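Local coordinates for ZINC phosphodiesterase ELAC protein 1 (Homo sapiens, PDB 3ZWF) that is a zinc-dependent phosphodiesterase with some tRNA 3'-processing endonuclease activity, which removes a 2',3'-cyclic phosphate from cleaved tRNAs during tRNA repair, at residues 31-36 / 187-192; 55-60 / 164-169; 90-95 / 152-157; 119-124 / 173-178; 162-165 / 171-174. All coordinates share one frame; numbering follows the deposited sequence.

Contact 1: residues 31-36 / 187-192; sequences WLFDCG and FSVVEK
Phe33 and Phe187 make up the aromatic part of this contact. Their ring centroids lie 5.8 Å apart and the planes are turned 58° against each other, a skewed meeting that is neither a stack nor edge-to-face. The closest approach is not ring to ring: Phe33 CE2 comes within 3.8 Å of Phe187 CB, and that methylene lies at the edge of the Phe33 ring, near its plane. Farther along, CD2 of Phe33 meets CD2 of Phe187 at 3.9 Å. Both rings also meet Phe57, which stacks on Phe33 and is edge-to-face with Phe187, so three phenylalanines share one cluster.

The aliphatic part belongs to Val189, whose two methyls are divided between two rings. With CG1 anti to the backbone N (chi1 177°), that methyl reaches Trp31 CZ3 at 3.7 Å. The other branch, CG2, touches Phe33 CZ at 3.9 Å. The benzo ring of the indole thus does the touching, through CZ3, while NE1 is hydrogen-bonded to Glu29.

Polar bonds across the pair are absent. The strand segments run at 154° to each other, nearly antiparallel, with their axes 11.0 Å apart, too far for backbone pairing; the four buried side chains meet between them, with neighbours such as Phe57 and Val173 packed alongside. Next along the chain, Asp34 OD2 is hydrogen-bonded to ND1 of His65, one of the zinc ligands. Two sheets packed face to face through apolar side chains, with a metal-site loop at one edge, are characteristic of the metallo-beta-lactamase sandwich.

Contact 2: residues 55-60 / 164-169; sequences KIFITH and LLFDDE. With ZN (zinc ion), chain E.
Lys55 lies across the ring of Phe166. Its ammonium NZ sits 4.7 Å from the ring centroid and only 17° off the ring normal, a cation-pi contact over the face, while the methylene CD packs 3.6 Å from Phe166 CZ. A bend at the last torsion of the lysine carries NZ over the ring, and Glu90 takes the charge in a salt bridge.

Deeper in, the edge of the Phe57 ring meets Phe166 and Leu165. Its CZ is 3.9 Å from Phe166 CE1, each ring lying at the edge of the other, and its CE2 is 3.9 Å from Leu165 CD1, again in the ring plane. One face of Phe57 is left to Phe33, which stacks on it. Two consecutive residues of strand 163-167 can point inward because they form a classic beta bulge opposite Val173. Phe166 CG lies between its backbone N and carbonyl carbon (chi1 55°), which raises the ring toward Lys55.

Beyond Phe57 the chain leaves strand 53-57 for the metal site. His60 NE2 binds zinc at 2.3 Å, and water 1 is bound to the same zinc ion at 2.1 Å; His62, His180 and Asp251 are further ligands. The other imidazole nitrogen, ND1, donates to Thr59 OG1 at 3.0 Å with an angle of 159°, which fixes the rotation of the ring. Thr59 is thus a second-shell residue, and its OG1 is hydrogen-bonded in turn to Asp34, which also holds the zinc ligand His65. This loop following a core strand carries His60, His62, Asp64 and His65, the HxHxDH signature of the metallo-beta-lactamase fold.

Contact 3: residues 90-95 / 152-157; sequences EIYGPV and RTILLD
The hydroxyl of Tyr92, next to Arg152, is held by two partners. Tyr92 OH donates to Glu90 OE1 at 2.8 Å, arriving from above the carboxylate, 60° out of its plane. The same oxygen accepts from water 2, 2.8 Å from Tyr92 OH, and this water accepts in turn from Arg152 NH2 at 3.2 Å, lying in the guanidinium plane at its edge. The water therefore bridges the two segments, which have no direct hydrogen bond between them.

Around this chain of polar bonds the packing is light. With CG anti to the carbonyl carbon (chi1 -62°), the tyrosine ring turns one edge to the 152-157 segment: Arg152 NH2 lies 4.2 Å from Tyr92 CE2, and Ile154 CD1 lies 4.4 Å from CD2 of that ring, both near the ring plane. His119 and Phe57 also meet the Tyr92 ring.

Every donor in the relay points the same way, from arginine through water and phenol to carboxylate, where Lys55 forms a salt bridge from strand 53-57. Arg152 NH2 and Glu90 OE1 stay 6.9 Å apart, so the opposite charges are not in contact, and the water and the phenol link them; the lysine probably keeps Glu90 ionised.

Contact 4: residues 119-124 / 173-178; sequences HELVPT and VKAFRL
Leu121 pushes its CD2 methyl against the CB of Ala175, 3.4 Å away and tighter than ordinary van der Waals contact. This is one of the places where the two sheets of the metallo-beta-lactamase sandwich meet: strand 116-121 belongs to one, strand 171-179 to the other. The small alanine lets the backbones approach, with the CA atoms of Leu121 and Ala175 8.5 Å apart. Leu165 and Phe185 also lie against the Leu121 side chain, while Phe187 covers Ala175 from the neighbouring strand 184-191.

Farther along, at Thr124, the contact turns polar. Arg177 reaches out with CG anti to its carbonyl carbon and a bend at chi3 (-65°), and its side chain crosses that of Thr124 at about a right angle. The Arg177 CD methylene also comes within 3.5 Å of Thr124 OG1. Asp126 is a second hydrogen-bond partner of that hydroxyl, so it is gripped by a cation and by a carboxylate; Asp126 and the arginine form a long, weak ion pair. At its other terminal nitrogen, NH2, the arginine has a weak bond to Asn161. The direct link across the segments is Arg177 NH1 donating to Thr124 OG1 at 2.9 Å, with an N-H...O angle of 157° and the oxygen just 5° out of the guanidinium plane.

Contact 5: residues 162-165 / 171-174; sequences SYLL and FVVK
Val172 touches the partner strand with one methyl: its CG1 lies 4.1 Å from Leu164 CD1, on the outer side of the hairpin. The leucine reaches there because its CG stands anti to the backbone N (chi1 -176°), which brings the branched end across to the second strand.

Val173 follows with the hydrogen bond of the pair. Its carbonyl O accepts from Leu165 N at 2.9 Å, with an N-H...O angle of 147°, while its own N is bonded to the backbone of Phe166. One residue thus serves two opposite it. The psi of -56° at Leu165, helical rather than extended, is the kink that accommodates the extra residue. On the inner side, Val173 CG1 meets Leu165 CD1 at 4.1 Å.

Lys174 then sits opposite Leu164 in an antiparallel non-hydrogen-bonded pair. Here the lysine CA comes 3.1 Å from Tyr163 O, a CA-H...O contact. The side chain runs out extended beyond CG, its CE passing 3.9 Å from Leu164 CD1 and its CD 4.0 Å from Ser162 OG; NZ has a long, weak ion pair with Glu160. The backbone bond between Tyr163 and Ala175 flanks this pair on its other side, and the Tyr163 hydroxyl ties the hairpin to Val122 O in the facing half of the protein. This is an antiparallel beta hairpin interrupted by a classic bulge, at the edge of the second sheet of the metallo-beta-lactamase sandwich.

How the contacts relate
Starting from the N terminus, strand 29-33 opens the longest loop, which contact 1 closes at strand 184-191; the other four contacts all nest inside it. Contact 2 leaves from strand 53-57 and returns at 163-167, enclosing contact 3, which joins strand 89-94 to the edge strand 153-154 of the same sheet. Contact 4 starts within both of those loops and ends beyond them, so it crosses contacts 2 and 3. Contact 5 closes the short hairpin after contact 3, sharing residues with contacts 2 and 4. Contacts 1, 2 and 4 bind the first sheet to the second, and the Lys192-Asp167 salt bridge links contacts 1 and 2.

Contact 1: residues 31-36 / 187-192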
# COMPACT_ATOMS: atom_id res chain seq x y z
N TRP A 31 -8.34 18.10 1.47
CA TRP A 31 -8.75 17.04 2.40
C TRP A 31 -8.96 15.72 1.65
O TRP A 31 -9.71 15.64 0.67
CB TRP A 31 -10.05 17.37 3.17
CG TRP A 31 -10.01 18.59 3.99
CD1 TRP A 31 -8.92 19.33 4.35
CD2 TRP A 31 -11.15 19.21 4.61
NE1 TRP A 31 -9.31 20.39 5.14
CE2 TRP A 31 -10.68 20.35 5.30
CE3 TRP A 31 -12.51 18.92 4.64
CZ2 TRP A 31 -11.52 21.19 6.01
CZ3 TRP A 31 -13.36 19.78 5.32
CH2 TRP A 31 -12.86 20.90 5.99
N LEU A 32 -8.29 14.68 2.12
CA LEU A 32 -8.39 13.37 1.52
C LEU A 32 -9.37 12.47 2.27
O LEU A 32 -9.31 12.31 3.48
CB LEU A 32 -6.99 12.70 1.50
CG LEU A 32 -6.88 11.26 0.97
CD1 LEU A 32 -7.22 11.17 -0.49
CD2 LEU A 32 -5.45 10.74 1.23
N PHE A 33 -10.26 11.86 1.51
CA PHE A 33 -11.26 10.93 2.01
C PHE A 33 -10.91 9.56 1.45
O PHE A 33 -11.04 9.31 0.24
CB PHE A 33 -12.68 11.36 1.61
CG PHE A 33 -13.14 12.59 2.30
CD1 PHE A 33 -12.78 13.85 1.83
CD2 PHE A 33 -13.90 12.51 3.48
CE1 PHE A 33 -13.21 15.03 2.51
CE2 PHE A 33 -14.28 13.66 4.16
CZ PHE A 33 -13.95 14.91 3.67
N ASP A 34 -10.46 8.70 2.37
CA ASP A 34 -9.93 7.35 2.11
C ASP A 34 -8.59 7.36 1.39
O ASP A 34 -8.18 8.33 0.75
CB ASP A 34 -10.97 6.43 1.45
CG ASP A 34 -12.09 5.98 2.46
OD1 ASP A 34 -11.86 6.09 3.64
OD2 ASP A 34 -13.15 5.49 2.02
N CYS A 35 -7.88 6.26 1.57
CA CYS A 35 -6.49 6.17 1.13
C CYS A 35 -6.09 4.72 0.86
O CYS A 35 -5.25 4.14 1.52
CB CYS A 35 -5.56 6.82 2.16
SG CYS A 35 -3.92 7.20 1.52
N GLY A 36 -6.77 4.12 -0.09
CA GLY A 36 -6.36 2.79 -0.59
C GLY A 36 -4.96 2.75 -1.16
O GLY A 36 -4.35 3.78 -1.48
N PHE A 187 -19.19 11.09 6.11
CA PHE A 187 -18.72 12.39 6.53
C PHE A 187 -19.54 13.46 5.84
O PHE A 187 -19.81 13.38 4.63
CB PHE A 187 -17.25 12.60 6.21
CG PHE A 187 -16.35 11.59 6.88
CD1 PHE A 187 -16.02 11.71 8.21
CD2 PHE A 187 -15.87 10.50 6.16
CE1 PHE A 187 -15.21 10.78 8.84
CE2 PHE A 187 -15.06 9.56 6.79
CZ PHE A 187 -14.72 9.71 8.13
N SER A 188 -19.95 14.44 6.66
CA SER A 188 -20.65 15.60 6.19
C SER A 188 -19.77 16.84 6.34
O SER A 188 -19.31 17.15 7.44
CB SER A 188 -21.90 15.82 7.06
OG SER A 188 -22.55 17.02 6.69
N VAL A 189 -19.58 17.56 5.24
CA VAL A 189 -18.82 18.80 5.27
C VAL A 189 -19.74 19.96 4.92
O VAL A 189 -20.31 20.01 3.81
CB VAL A 189 -17.62 18.77 4.28
CG1 VAL A 189 -16.90 20.13 4.29
CG2 VAL A 189 -16.65 17.60 4.63
N VAL A 190 -19.89 20.87 5.87
CA VAL A 190 -20.71 22.07 5.66
C VAL A 190 -19.83 23.31 5.69
O VAL A 190 -19.15 23.58 6.66
CB VAL A 190 -21.86 22.18 6.69
CG1 VAL A 190 -22.52 23.58 6.63
CG2 VAL A 190 -22.90 21.10 6.43
N GLU A 191 -19.87 24.05 4.60
CA GLU A 191 -19.22 25.35 4.51
C GLU A 191 -20.16 26.38 5.13
O GLU A 191 -21.38 26.30 4.94
CB GLU A 191 -18.94 25.68 3.05
CG GLU A 191 -18.29 27.04 2.81
CD GLU A 191 -18.42 27.51 1.35
OE1 GLU A 191 -19.53 27.39 0.76
OE2 GLU A 191 -17.41 28.00 0.80
N LYS A 192 -19.62 27.31 5.91
CA LYS A 192 -20.45 28.36 6.50
C LYS A 192 -20.46 29.61 5.62
O LYS A 192 -19.45 29.95 5.03
CB LYS A 192 -19.95 28.69 7.90
CG LYS A 192 -19.98 27.50 8.82
CD LYS A 192 -19.59 27.89 10.21
CE LYS A 192 -19.54 26.68 11.10
NZ LYS A 192 -19.35 27.08 12.52

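Contact 2: residues 55-60 / 164-169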
# COMPACT_ATOMS: atom_id res chain seq x y z
N LYS A 55 -5.76 17.38 5.98
CA LYS A 55 -6.62 16.47 6.71
C LYS A 55 -6.90 15.23 5.89
O LYS A 55 -7.01 15.29 4.67
CB LYS A 55 -7.96 17.14 7.09
CG LYS A 55 -7.82 18.43 7.89
CD LYS A 55 -9.15 18.97 8.40
CE LYS A 55 -9.02 20.42 8.89
NZ LYS A 55 -8.09 20.51 10.01
N ILE A 56 -7.05 14.12 6.61
CA ILE A 56 -7.37 12.83 6.04
C ILE A 56 -8.47 12.17 6.85
O ILE A 56 -8.43 12.15 8.09
CB ILE A 56 -6.08 11.91 6.01
CG1 ILE A 56 -4.99 12.63 5.20
CG2 ILE A 56 -6.38 10.55 5.41
CD1 ILE A 56 -3.62 11.96 5.22
N PHE A 57 -9.47 11.66 6.16
CA PHE A 57 -10.63 11.04 6.75
C PHE A 57 -10.76 9.62 6.22
O PHE A 57 -10.89 9.43 5.01
CB PHE A 57 -11.92 11.84 6.41
CG PHE A 57 -11.87 13.31 6.80
CD1 PHE A 57 -11.26 14.26 6.00
CD2 PHE A 57 -12.47 13.73 7.99
CE1 PHE A 57 -11.20 15.58 6.36
CE2 PHE A 57 -12.41 15.05 8.36
CZ PHE A 57 -11.81 15.99 7.54
N ILE A 58 -10.80 8.64 7.12
CA ILE A 58 -10.92 7.22 6.73
C ILE A 58 -12.25 6.65 7.13
O ILE A 58 -12.65 6.74 8.31
CB ILE A 58 -9.77 6.37 7.39
CG1 ILE A 58 -8.38 6.89 7.00
CG2 ILE A 58 -9.92 4.89 7.01
CD1 ILE A 58 -8.05 6.91 5.48
N THR A 59 -13.00 6.14 6.14
CA THR A 59 -14.41 5.71 6.36
C THR A 59 -14.53 4.40 7.13
O THR A 59 -15.42 4.22 7.93
CB THR A 59 -15.18 5.54 5.08
OG1 THR A 59 -14.51 4.58 4.23
CG2 THR A 59 -15.32 6.89 4.33
N HIS A 60 -13.56 3.48 6.93
CA HIS A 60 -13.58 2.18 7.57
C HIS A 60 -12.26 1.48 7.36
O HIS A 60 -11.57 1.78 6.40
CB HIS A 60 -14.75 1.32 7.14
CG HIS A 60 -14.73 0.83 5.72
ND1 HIS A 60 -14.87 1.67 4.62
CD2 HIS A 60 -14.81 -0.43 5.25
CE1 HIS A 60 -14.91 0.92 3.52
NE2 HIS A 60 -14.87 -0.35 3.87
N LEU A 164 -18.86 14.82 16.23
CA LEU A 164 -18.34 16.14 15.87
C LEU A 164 -16.85 16.03 15.64
O LEU A 164 -16.10 15.65 16.53
CB LEU A 164 -18.62 17.20 16.95
CG LEU A 164 -18.19 18.64 16.59
CD1 LEU A 164 -18.81 19.11 15.25
CD2 LEU A 164 -18.52 19.60 17.73
N LEU A 165 -16.42 16.28 14.40
CA LEU A 165 -15.00 16.20 14.09
C LEU A 165 -14.36 17.57 14.39
O LEU A 165 -13.43 17.67 15.20
CB LEU A 165 -14.76 15.70 12.68
CG LEU A 165 -15.42 14.34 12.38
CD1 LEU A 165 -14.88 13.71 11.04
CD2 LEU A 165 -15.25 13.34 13.57
N PHE A 166 -14.89 18.62 13.77
CA PHE A 166 -14.49 19.99 14.10
C PHE A 166 -15.51 21.00 13.62
O PHE A 166 -16.30 20.72 12.72
CB PHE A 166 -13.09 20.33 13.58
CG PHE A 166 -12.89 20.10 12.12
CD1 PHE A 166 -12.48 18.89 11.64
CD2 PHE A 166 -13.16 21.12 11.19
CE1 PHE A 166 -12.29 18.67 10.28
CE2 PHE A 166 -12.99 20.93 9.84
CZ PHE A 166 -12.56 19.70 9.37
N ASP A 167 -15.50 22.15 14.28
CA ASP A 167 -16.41 23.23 14.02
C ASP A 167 -15.67 24.54 14.17
O ASP A 167 -15.48 25.03 15.28
CB ASP A 167 -17.57 23.19 15.04
CG ASP A 167 -18.71 24.08 14.63
OD1 ASP A 167 -18.46 25.02 13.85
OD2 ASP A 167 -19.87 23.84 15.06
N ASP A 168 -15.24 25.12 13.05
CA ASP A 168 -14.64 26.46 13.08
C ASP A 168 -15.47 27.49 12.29
O ASP A 168 -16.64 27.27 11.98
CB ASP A 168 -13.16 26.42 12.65
CG ASP A 168 -12.96 25.91 11.23
OD1 ASP A 168 -13.79 26.20 10.34
OD2 ASP A 168 -11.94 25.23 11.01
N GLU A 169 -14.87 28.64 12.00
CA GLU A 169 -15.55 29.73 11.33
C GLU A 169 -15.89 29.42 9.87
O GLU A 169 -16.83 29.97 9.31
CB GLU A 169 -14.72 31.01 11.41
CG GLU A 169 -15.52 32.27 11.12
CD GLU A 169 -15.40 33.33 12.19
OE1 GLU A 169 -14.91 33.03 13.30
OE2 GLU A 169 -15.82 34.48 11.93
ZN ZN E . -15.37 -2.31 2.78
O HOH W 1 -13.68 -2.07 1.63

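Contact 3: residues 90-95 / 152-157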
# COMPACT_ATOMS: atom_id res chain seq x y z
N GLU A 90 -4.17 16.39 10.36
CA GLU A 90 -5.17 15.71 11.19
C GLU A 90 -5.75 14.53 10.47
O GLU A 90 -6.21 14.65 9.32
CB GLU A 90 -6.33 16.67 11.53
CG GLU A 90 -5.88 17.85 12.29
CD GLU A 90 -7.02 18.83 12.57
OE1 GLU A 90 -8.13 18.71 12.00
OE2 GLU A 90 -6.77 19.74 13.38
N ILE A 91 -5.77 13.39 11.15
CA ILE A 91 -6.30 12.17 10.58
C ILE A 91 -7.47 11.70 11.42
O ILE A 91 -7.35 11.54 12.64
CB ILE A 91 -5.20 11.08 10.51
CG1 ILE A 91 -4.01 11.60 9.70
CG2 ILE A 91 -5.78 9.79 9.91
CD1 ILE A 91 -2.81 10.63 9.62
N TYR A 92 -8.61 11.50 10.77
CA TYR A 92 -9.80 11.00 11.44
C TYR A 92 -10.15 9.62 10.94
O TYR A 92 -10.19 9.40 9.73
CB TYR A 92 -10.99 11.95 11.15
CG TYR A 92 -10.76 13.35 11.68
CD1 TYR A 92 -10.08 14.30 10.93
CD2 TYR A 92 -11.27 13.75 12.94
CE1 TYR A 92 -9.86 15.59 11.43
CE2 TYR A 92 -11.04 15.02 13.42
CZ TYR A 92 -10.35 15.94 12.66
OH TYR A 92 -10.13 17.21 13.19
N GLY A 93 -10.38 8.66 11.82
CA GLY A 93 -10.83 7.34 11.37
C GLY A 93 -11.20 6.44 12.51
O GLY A 93 -11.22 6.88 13.67
N PRO A 94 -11.63 5.21 12.20
CA PRO A 94 -12.06 4.34 13.25
C PRO A 94 -10.99 3.97 14.27
O PRO A 94 -9.82 3.95 13.96
CB PRO A 94 -12.54 3.09 12.50
CG PRO A 94 -12.73 3.51 11.11
CD PRO A 94 -11.77 4.59 10.87
N VAL A 95 -11.44 3.67 15.48
CA VAL A 95 -10.57 3.06 16.50
C VAL A 95 -9.72 1.96 15.87
O VAL A 95 -10.23 1.06 15.22
CB VAL A 95 -11.40 2.49 17.68
CG1 VAL A 95 -10.51 1.64 18.63
CG2 VAL A 95 -12.04 3.62 18.44
N ARG A 152 -7.83 12.50 19.92
CA ARG A 152 -9.07 12.36 20.66
C ARG A 152 -9.67 10.98 20.40
O ARG A 152 -9.38 10.34 19.38
CB ARG A 152 -10.07 13.44 20.20
CG ARG A 152 -9.61 14.86 20.53
CD ARG A 152 -10.76 15.85 20.48
NE ARG A 152 -11.01 16.26 19.11
CZ ARG A 152 -12.13 16.09 18.43
NH1 ARG A 152 -13.19 15.48 18.96
NH2 ARG A 152 -12.19 16.55 17.20
N THR A 153 -10.48 10.52 21.34
CA THR A 153 -11.39 9.39 21.18
C THR A 153 -12.82 9.96 21.16
O THR A 153 -13.31 10.40 22.19
CB THR A 153 -11.22 8.39 22.35
OG1 THR A 153 -9.91 7.81 22.27
CG2 THR A 153 -12.21 7.26 22.29
N ILE A 154 -13.44 9.90 19.99
CA ILE A 154 -14.66 10.63 19.66
C ILE A 154 -15.85 9.70 19.75
O ILE A 154 -15.95 8.72 19.00
CB ILE A 154 -14.64 11.29 18.27
CG1 ILE A 154 -13.39 12.17 18.08
CG2 ILE A 154 -15.91 12.14 18.07
CD1 ILE A 154 -13.29 12.75 16.68
N LEU A 155 -16.78 10.08 20.63
CA LEU A 155 -17.95 9.26 20.91
C LEU A 155 -19.13 9.72 20.09
O LEU A 155 -19.27 10.90 19.78
CB LEU A 155 -18.30 9.25 22.39
CG LEU A 155 -17.19 8.87 23.35
CD1 LEU A 155 -17.74 8.76 24.79
CD2 LEU A 155 -16.57 7.54 22.99
N LEU A 156 -20.02 8.79 19.77
CA LEU A 156 -21.30 9.15 19.18
C LEU A 156 -22.08 10.03 20.13
O LEU A 156 -22.17 9.75 21.31
CB LEU A 156 -22.12 7.89 18.90
CG LEU A 156 -23.46 8.12 18.18
CD1 LEU A 156 -23.29 8.51 16.71
CD2 LEU A 156 -24.31 6.87 18.34
N ASP A 157 -22.59 11.12 19.62
CA ASP A 157 -23.45 11.96 20.43
C ASP A 157 -24.86 11.41 20.32
O ASP A 157 -25.42 11.41 19.25
CB ASP A 157 -23.41 13.39 19.95
CG ASP A 157 -24.15 14.27 20.88
OD1 ASP A 157 -25.41 14.21 20.87
OD2 ASP A 157 -23.46 14.91 21.71
O HOH W 2 -10.04 18.40 15.67

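Contact 4: residues 119-124 / 173-178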
# COMPACT_ATOMS: atom_id res chain seq x y z
N HIS A 119 -7.40 11.21 15.33
CA HIS A 119 -8.62 11.28 16.16
C HIS A 119 -9.47 10.08 15.81
O HIS A 119 -9.74 9.86 14.58
CB HIS A 119 -9.36 12.54 15.87
CG HIS A 119 -8.56 13.77 16.18
ND1 HIS A 119 -7.98 13.97 17.41
CD2 HIS A 119 -8.27 14.86 15.44
CE1 HIS A 119 -7.38 15.15 17.42
NE2 HIS A 119 -7.51 15.69 16.22
N GLU A 120 -9.77 9.25 16.80
CA GLU A 120 -10.48 8.01 16.56
C GLU A 120 -11.97 8.08 16.83
O GLU A 120 -12.36 8.51 17.90
CB GLU A 120 -9.88 6.87 17.36
CG GLU A 120 -8.47 6.52 16.90
CD GLU A 120 -7.89 5.29 17.57
OE1 GLU A 120 -8.18 5.00 18.73
OE2 GLU A 120 -7.10 4.58 16.88
N LEU A 121 -12.74 7.59 15.87
CA LEU A 121 -14.19 7.44 16.01
C LEU A 121 -14.56 6.09 16.58
O LEU A 121 -14.10 5.06 16.10
CB LEU A 121 -14.86 7.57 14.64
CG LEU A 121 -15.01 9.00 14.12
CD1 LEU A 121 -13.71 9.67 13.80
CD2 LEU A 121 -15.84 8.89 12.80
N VAL A 122 -15.37 6.10 17.63
CA VAL A 122 -15.77 4.86 18.32
C VAL A 122 -17.08 4.38 17.70
O VAL A 122 -18.17 5.03 17.90
CB VAL A 122 -15.95 5.04 19.86
CG1 VAL A 122 -16.44 3.75 20.51
CG2 VAL A 122 -14.63 5.47 20.48
N PRO A 123 -17.03 3.27 16.97
CA PRO A 123 -18.25 2.74 16.38
C PRO A 123 -19.18 2.07 17.40
O PRO A 123 -18.81 1.80 18.55
CB PRO A 123 -17.73 1.73 15.38
CG PRO A 123 -16.46 1.27 15.99
CD PRO A 123 -15.87 2.40 16.71
N THR A 124 -20.40 1.82 16.95
CA THR A 124 -21.36 1.05 17.74
C THR A 124 -21.49 -0.33 17.09
O THR A 124 -21.28 -0.49 15.88
CB THR A 124 -22.69 1.75 17.93
OG1 THR A 124 -23.34 1.91 16.67
CG2 THR A 124 -22.48 3.09 18.62
N VAL A 173 -17.62 19.93 10.27
CA VAL A 173 -17.48 18.57 9.76
C VAL A 173 -17.87 17.53 10.81
O VAL A 173 -17.43 17.59 11.97
CB VAL A 173 -16.06 18.30 9.20
CG1 VAL A 173 -15.94 16.90 8.62
CG2 VAL A 173 -15.73 19.35 8.16
N LYS A 174 -18.74 16.61 10.39
CA LYS A 174 -19.29 15.58 11.27
C LYS A 174 -19.21 14.25 10.59
O LYS A 174 -19.13 14.20 9.36
CB LYS A 174 -20.75 15.89 11.64
CG LYS A 174 -20.90 17.15 12.45
CD LYS A 174 -22.34 17.47 12.74
CE LYS A 174 -22.40 18.61 13.71
NZ LYS A 174 -23.81 18.98 13.87
N ALA A 175 -19.20 13.18 11.39
CA ALA A 175 -19.32 11.81 10.87
C ALA A 175 -20.65 11.22 11.35
O ALA A 175 -21.23 11.64 12.36
CB ALA A 175 -18.16 10.94 11.29
N PHE A 176 -21.11 10.23 10.62
CA PHE A 176 -22.29 9.47 11.00
C PHE A 176 -22.10 7.99 10.65
O PHE A 176 -21.24 7.63 9.85
CB PHE A 176 -23.57 10.03 10.36
CG PHE A 176 -23.52 10.19 8.85
CD1 PHE A 176 -22.93 11.28 8.25
CD2 PHE A 176 -24.06 9.21 8.02
CE1 PHE A 176 -22.87 11.40 6.89
CE2 PHE A 176 -24.04 9.32 6.63
CZ PHE A 176 -23.44 10.43 6.06
N ARG A 177 -22.93 7.16 11.26
CA ARG A 177 -22.75 5.72 11.23
C ARG A 177 -23.45 5.10 10.02
O ARG A 177 -24.64 5.43 9.72
CB ARG A 177 -23.29 5.06 12.48
CG ARG A 177 -22.58 5.51 13.77
CD ARG A 177 -23.29 4.95 14.99
NE ARG A 177 -24.62 5.50 15.09
CZ ARG A 177 -25.63 4.96 15.77
NH1 ARG A 177 -25.47 3.82 16.44
NH2 ARG A 177 -26.81 5.57 15.77
N LEU A 178 -22.70 4.22 9.38
CA LEU A 178 -23.18 3.36 8.30
C LEU A 178 -23.12 1.90 8.69
O LEU A 178 -22.46 1.54 9.66
CB LEU A 178 -22.34 3.57 7.02
CG LEU A 178 -22.18 5.02 6.56
CD1 LEU A 178 -21.34 5.15 5.29
CD2 LEU A 178 -23.56 5.63 6.25

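Contact 5: residues 162-165 / 171-174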
# COMPACT_ATOMS: atom_id res chain seq x y z
N SER A 162 -24.50 11.71 15.82
CA SER A 162 -23.34 12.03 14.98
C SER A 162 -22.09 12.23 15.82
O SER A 162 -22.16 12.31 17.04
CB SER A 162 -23.61 13.29 14.13
OG SER A 162 -23.68 14.43 14.96
N TYR A 163 -20.96 12.31 15.13
CA TYR A 163 -19.66 12.57 15.75
C TYR A 163 -19.20 13.94 15.28
O TYR A 163 -19.10 14.18 14.07
CB TYR A 163 -18.60 11.56 15.30
CG TYR A 163 -18.95 10.11 15.52
CD1 TYR A 163 -19.80 9.44 14.66
CD2 TYR A 163 -18.40 9.37 16.58
CE1 TYR A 163 -20.12 8.10 14.86
CE2 TYR A 163 -18.75 8.04 16.78
CZ TYR A 163 -19.60 7.42 15.91
OH TYR A 163 -19.95 6.12 16.10
N LEU A 164 -18.86 14.82 16.23
CA LEU A 164 -18.34 16.14 15.87
C LEU A 164 -16.85 16.03 15.64
O LEU A 164 -16.10 15.65 16.53
CB LEU A 164 -18.62 17.20 16.95
CG LEU A 164 -18.19 18.64 16.59
CD1 LEU A 164 -18.81 19.11 15.25
CD2 LEU A 164 -18.52 19.60 17.73
N LEU A 165 -16.42 16.28 14.40
CA LEU A 165 -15.00 16.20 14.09
C LEU A 165 -14.36 17.57 14.39
O LEU A 165 -13.43 17.67 15.20
CB LEU A 165 -14.76 15.70 12.68
CG LEU A 165 -15.42 14.34 12.38
CD1 LEU A 165 -14.88 13.71 11.04
CD2 LEU A 165 -15.25 13.34 13.57
N PHE A 171 -15.91 25.91 8.44
CA PHE A 171 -16.53 24.60 8.22
C PHE A 171 -17.05 23.96 9.49
O PHE A 171 -16.48 24.14 10.57
CB PHE A 171 -15.52 23.60 7.61
CG PHE A 171 -15.04 23.99 6.25
CD1 PHE A 171 -15.85 23.83 5.14
CD2 PHE A 171 -13.77 24.52 6.08
CE1 PHE A 171 -15.40 24.20 3.87
CE2 PHE A 171 -13.30 24.88 4.82
CZ PHE A 171 -14.12 24.73 3.71
N VAL A 172 -18.10 23.18 9.35
CA VAL A 172 -18.48 22.19 10.37
C VAL A 172 -18.42 20.83 9.70
O VAL A 172 -19.10 20.62 8.67
CB VAL A 172 -19.90 22.38 10.92
CG1 VAL A 172 -20.10 21.49 12.14
CG2 VAL A 172 -20.12 23.79 11.29
N VAL A 173 -17.62 19.93 10.27
CA VAL A 173 -17.48 18.57 9.76
C VAL A 173 -17.87 17.53 10.81
O VAL A 173 -17.43 17.59 11.97
CB VAL A 173 -16.06 18.30 9.20
CG1 VAL A 173 -15.94 16.90 8.62
CG2 VAL A 173 -15.73 19.35 8.16
N LYS A 174 -18.74 16.61 10.39
CA LYS A 174 -19.29 15.58 11.27
C LYS A 174 -19.21 14.25 10.59
O LYS A 174 -19.13 14.20 9.36
CB LYS A 174 -20.75 15.89 11.64
CG LYS A 174 -20.90 17.15 12.45
CD LYS A 174 -22.34 17.47 12.74
CE LYS A 174 -22.40 18.61 13.71
NZ LYS A 174 -23.81 18.98 13.87